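Local coordinates for uncharacterized protein (Bacteroides vulgatus, PDB 4FMR) that probably binds DNA through an HU/IHF-like domain, which is joined to a second domain of immunoglobulin-like fold, at the interface of chains A and B. Sequence-based numbering; all coordinates share one arbitrary frame. Chains: chain A/B, uncharacterized hypothetical protein.

Contacts 1 and 2 are twin patches of one two-fold symmetric interface, their C-alpha centres about 21 Å apart. In each, the arginine of strand 80-87 in one chain reaches the glutamate of strand 209-217 and the aspartate loop just before strand 147-149 in the other, with strand 231-240 alongside. Contact 1 runs from chain B into chain A, and contact 2 returns the same grip from chain A into chain B. The HU-like part of each subunit is thereby tied to the Ig-like part of its partner, a reciprocal arrangement that would suit a dimer, although the structure alone does not prove one in solution.

Contact 1: the interface of chains A and B. Residues chain A 145-146, 210, 236-237; chain B 74, 81, 83.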
loop_
_atom_site.group_PDB
_atom_site.type_symbol
_atom_site.label_atom_id
_atom_site.label_comp_id
_atom_site.label_asym_id
_atom_site.label_seq_id
_atom_site.Cartn_x
_atom_site.Cartn_y
_atom_site.Cartn_z
ATOM N N ASP A 145 -0.113 9.028 -1.484
ATOM C CA ASP A 145 -0.341 8.581 -2.867
ATOM C C ASP A 145 -1.663 9.102 -3.451
ATOM O O ASP A 145 -2.070 8.636 -4.512
ATOM C CB ASP A 145 -0.333 7.045 -2.936
ATOM C CG ASP A 145 -1.305 6.353 -1.991
ATOM O OD1 ASP A 145 -1.999 7.056 -1.235
ATOM O OD2 ASP A 145 -1.357 5.102 -1.998
ATOM N N PHE A 146 -2.345 10.035 -2.748
ATOM C CA PHE A 146 -3.638 10.621 -3.142
ATOM C C PHE A 146 -4.785 9.613 -2.967
ATOM O O PHE A 146 -5.783 9.639 -3.678
ATOM C CB PHE A 146 -3.638 11.239 -4.550
ATOM C CG PHE A 146 -3.194 12.678 -4.475
ATOM C CD1 PHE A 146 -1.846 13.005 -4.427
ATOM C CD2 PHE A 146 -4.128 13.707 -4.386
ATOM C CE1 PHE A 146 -1.434 14.343 -4.351
ATOM C CE2 PHE A 146 -3.718 15.043 -4.299
ATOM C CZ PHE A 146 -2.377 15.349 -4.265
ATOM N N GLU A 210 -12.335 6.535 -7.444
ATOM C CA GLU A 210 -11.476 7.584 -7.945
ATOM C C GLU A 210 -12.330 8.782 -8.368
ATOM O O GLU A 210 -13.447 8.625 -8.875
ATOM C CB GLU A 210 -10.603 7.067 -9.108
ATOM C CG GLU A 210 -9.375 7.929 -9.390
ATOM C CD GLU A 210 -8.123 7.565 -8.621
ATOM O OE1 GLU A 210 -8.081 6.460 -8.039
ATOM O OE2 GLU A 210 -7.179 8.385 -8.592
ATOM N N THR A 236 -5.870 13.632 -9.530
ATOM C CA THR A 236 -6.707 12.480 -9.309
ATOM C C THR A 236 -6.663 12.141 -7.805
ATOM O O THR A 236 -5.666 12.432 -7.138
ATOM C CB THR A 236 -6.279 11.297 -10.200
ATOM O OG1 THR A 236 -7.337 10.345 -10.178
ATOM C CG2 THR A 236 -4.962 10.623 -9.730
ATOM N N ILE A 237 -7.722 11.515 -7.285
ATOM C CA ILE A 237 -7.736 11.128 -5.875
ATOM C C ILE A 237 -8.605 9.873 -5.695
ATOM O O ILE A 237 -9.628 9.745 -6.357
ATOM C CB ILE A 237 -8.225 12.331 -4.961
ATOM C CG1 ILE A 237 -8.047 12.032 -3.447
ATOM C CG2 ILE A 237 -9.647 12.847 -5.332
ATOM C CD1 ILE A 237 -8.337 13.264 -2.417
ATOM N N SER B 74 -4.629 5.365 -13.043
ATOM C CA SER B 74 -4.921 4.878 -11.707
ATOM C C SER B 74 -5.883 3.703 -11.902
ATOM O O SER B 74 -6.742 3.741 -12.799
ATOM C CB SER B 74 -5.470 5.974 -10.796
ATOM O OG SER B 74 -6.568 6.610 -11.408
ATOM N N ARG B 81 -6.795 0.095 -4.934
ATOM C CA ARG B 81 -6.544 1.186 -5.847
ATOM C C ARG B 81 -5.016 1.293 -5.988
ATOM O O ARG B 81 -4.283 1.267 -4.991
ATOM C CB ARG B 81 -7.196 2.498 -5.419
ATOM C CG ARG B 81 -6.954 3.665 -6.404
ATOM C CD ARG B 81 -5.698 4.404 -6.017
ATOM N NE ARG B 81 -5.638 5.719 -6.655
ATOM C CZ ARG B 81 -4.764 6.654 -6.327
ATOM N NH1 ARG B 81 -3.863 6.426 -5.380
ATOM N NH2 ARG B 81 -4.817 7.848 -6.900
ATOM N N VAL B 83 -1.666 3.247 -8.318
ATOM C CA VAL B 83 -1.149 4.307 -9.157
ATOM C C VAL B 83 0.392 4.232 -9.099
ATOM O O VAL B 83 0.958 3.951 -8.041
ATOM C CB VAL B 83 -1.718 5.736 -8.819
ATOM C CG1 VAL B 83 -1.181 6.289 -7.494
ATOM C CG2 VAL B 83 -1.490 6.731 -9.969
HETATM O O HOH W 1 -2.628 9.729 -7.349
HETATM O O HOH W 2 -2.739 4.064 -4.067
#
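B:Arg81 reaches across to A:Glu210 in a side-on salt bridge. NE of B:Arg81 donates to OE1 of A:Glu210 at 2.9 Å, and its NH2 to OE2 of the same glutamate, each oxygen using its syn lone pair. The guanidinium and carboxylate planes lie only 17° apart, so the two flat groups are nearly coplanar although their side chains cross at about a right angle. A bend in the arginine at chi2 (-90°) turns its head to meet the acid. Arginine suits the place because its N-H groups spread in one plane and serve a carboxylate and a carbonyl at once; glutamate offers two oxygens to match NE and NH2.

Further hydrogen bonds fix both partners. NH1 of B:Arg81 points nearly straight (173° at H) at the backbone O of A:Asp145, 3.0 Å away, from above the carbonyl plane. OG1 of A:Thr236 donates to the anti lone pair of A:Glu210 OE2, a second-shell prop that orients the carboxylate. Waters link NH1 to the A:Asp145 carboxylate and NH2 to its backbone O.

Apolar packing across is slight: CB of B:Ser74, a small residue, lies 3.8 Å from CD of A:Glu210. From its own chain, B:Val83 backs the guanidinium with CB over one face, helping to hold the head flat. Were B:Arg81 shortened to an alanine, the A:Glu210 carboxylate would probably lose its cationic mate and the A:Asp145 carbonyl this donor. The site probably helps hold the HU-like part of one subunit to the Ig-like part of the other, if this dimer is the biological one.

Contact 2: the interface of chains A and B. Residues chain A 74, 81, 107; chain B 145-147, 210, 238.
The aliphatic stem of A:Arg81 lies against the aromatic ring of B:Tyr238 in the tightly packed half of the contact. CB of A:Arg81 sits over one face of the ring, 3.7 Å from its centroid, in a CH-pi contact, while CG touches the ring at CD1. The two side chains slide past each other in opposite directions, with guanidinium and ring planes 29° apart. Tyrosine suits this place because its broad face can take methylene groups. The methyl CG2 of A:Thr107 continues the packing, 3.7 Å from both CD2 of B:Tyr238 and CB of B:Ser147.

A bend of A:Arg81 at chi2 (-88°) carries its head from ring to acid. There NE and NH2 of A:Arg81 form a side-on salt bridge with OE1 and OE2 of B:Glu210, both at 3.1 Å, on the syn lone pairs, the two planes 18° apart. NH1 donates to the backbone O of B:Asp145.

The looser side is watered. Water 4 joins NH1 to OD2 of B:Asp145, and water 3 joins NH2 to that residue's backbone O. OG of A:Ser74 lies 3.3 Å from OE2 of B:Glu210 and is also linked to OE1 through water 5. B:Asp145 is steadied by B:Ser147, whose OG and backbone N both bond to OD1.

In the fold, strands 74-76, 80-87 and 101-108 in the HU-like part of chain A face strands 147-149, 209-217 and 231-240 in the Ig-like part of chain B.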
loop_
_atom_site.group_PDB
_atom_site.type_symbol
_atom_site.label_atom_id
_atom_site.label_comp_id
_atom_site.label_asym_id
_atom_site.label_seq_id
_atom_site.Cartn_x
_atom_site.Cartn_y
_atom_site.Cartn_z
ATOM N N SER A 74 -1.707 -13.791 5.139
ATOM C CA SER A 74 -1.064 -12.886 4.194
ATOM C C SER A 74 -1.422 -13.438 2.801
ATOM O O SER A 74 -1.521 -14.653 2.632
ATOM C CB SER A 74 0.441 -12.765 4.426
ATOM O OG SER A 74 1.074 -13.976 4.063
ATOM N N ARG A 81 0.866 -8.182 -2.588
ATOM C CA ARG A 81 0.893 -8.947 -1.352
ATOM C C ARG A 81 0.164 -8.084 -0.339
ATOM O O ARG A 81 0.396 -6.870 -0.289
ATOM C CB ARG A 81 2.318 -9.365 -0.915
ATOM C CG ARG A 81 2.357 -10.146 0.390
ATOM C CD ARG A 81 2.448 -9.202 1.574
ATOM N NE ARG A 81 2.843 -9.918 2.779
ATOM C CZ ARG A 81 3.120 -9.334 3.929
ATOM N NH1 ARG A 81 3.059 -8.012 4.042
ATOM N NH2 ARG A 81 3.506 -10.058 4.964
ATOM N N THR A 107 1.383 -4.244 -0.827
ATOM C CA THR A 107 2.669 -3.930 -1.420
ATOM C C THR A 107 2.645 -4.478 -2.846
ATOM O O THR A 107 1.945 -5.437 -3.100
ATOM C CB THR A 107 3.843 -4.437 -0.555
ATOM O OG1 THR A 107 5.043 -3.897 -1.097
ATOM C CG2 THR A 107 3.953 -5.988 -0.510
ATOM N N ASP B 145 4.762 -3.341 7.364
ATOM C CA ASP B 145 3.822 -4.460 7.239
ATOM C C ASP B 145 4.565 -5.820 7.012
ATOM O O ASP B 145 3.942 -6.789 6.622
ATOM C CB ASP B 145 2.834 -4.178 6.080
ATOM C CG ASP B 145 3.470 -3.957 4.715
ATOM O OD1 ASP B 145 4.728 -3.957 4.627
ATOM O OD2 ASP B 145 2.722 -3.745 3.742
ATOM N N PHE B 146 5.891 -5.866 7.255
ATOM C CA PHE B 146 6.761 -7.026 7.070
ATOM C C PHE B 146 6.973 -7.363 5.597
ATOM O O PHE B 146 7.323 -8.496 5.278
ATOM C CB PHE B 146 6.313 -8.269 7.845
ATOM C CG PHE B 146 7.104 -8.354 9.129
ATOM C CD1 PHE B 146 6.679 -7.686 10.268
ATOM C CD2 PHE B 146 8.330 -9.006 9.167
ATOM C CE1 PHE B 146 7.413 -7.756 11.443
ATOM C CE2 PHE B 146 9.080 -9.050 10.340
ATOM C CZ PHE B 146 8.628 -8.405 11.462
ATOM N N SER B 147 6.826 -6.358 4.712
ATOM C CA SER B 147 7.230 -6.436 3.319
ATOM C C SER B 147 8.668 -5.902 3.296
ATOM O O SER B 147 8.999 -5.018 4.089
ATOM C CB SER B 147 6.284 -5.665 2.402
ATOM O OG SER B 147 6.364 -4.279 2.681
ATOM N N GLU B 210 6.610 -14.764 -0.264
ATOM C CA GLU B 210 6.536 -14.918 1.162
ATOM C C GLU B 210 7.616 -15.919 1.641
ATOM O O GLU B 210 7.970 -16.878 0.940
ATOM C CB GLU B 210 5.129 -15.366 1.575
ATOM C CG GLU B 210 4.767 -14.898 2.988
ATOM C CD GLU B 210 4.321 -13.459 3.188
ATOM O OE1 GLU B 210 4.001 -12.777 2.187
ATOM O OE2 GLU B 210 4.246 -13.026 4.361
ATOM N N TYR B 238 7.333 -10.771 3.476
ATOM C CA TYR B 238 7.233 -10.767 2.030
ATOM C C TYR B 238 8.491 -10.119 1.473
ATOM O O TYR B 238 8.839 -8.995 1.848
ATOM C CB TYR B 238 5.970 -10.072 1.519
ATOM C CG TYR B 238 5.953 -9.982 0.006
ATOM C CD1 TYR B 238 5.581 -11.076 -0.776
ATOM C CD2 TYR B 238 6.332 -8.808 -0.649
ATOM C CE1 TYR B 238 5.632 -11.020 -2.168
ATOM C CE2 TYR B 238 6.397 -8.743 -2.040
ATOM C CZ TYR B 238 6.031 -9.845 -2.797
ATOM O OH TYR B 238 6.038 -9.767 -4.171
HETATM O O HOH W 3 3.236 -9.474 7.981
HETATM O O HOH W 4 1.905 -6.015 2.646
HETATM O O HOH W 5 1.726 -13.946 1.138
#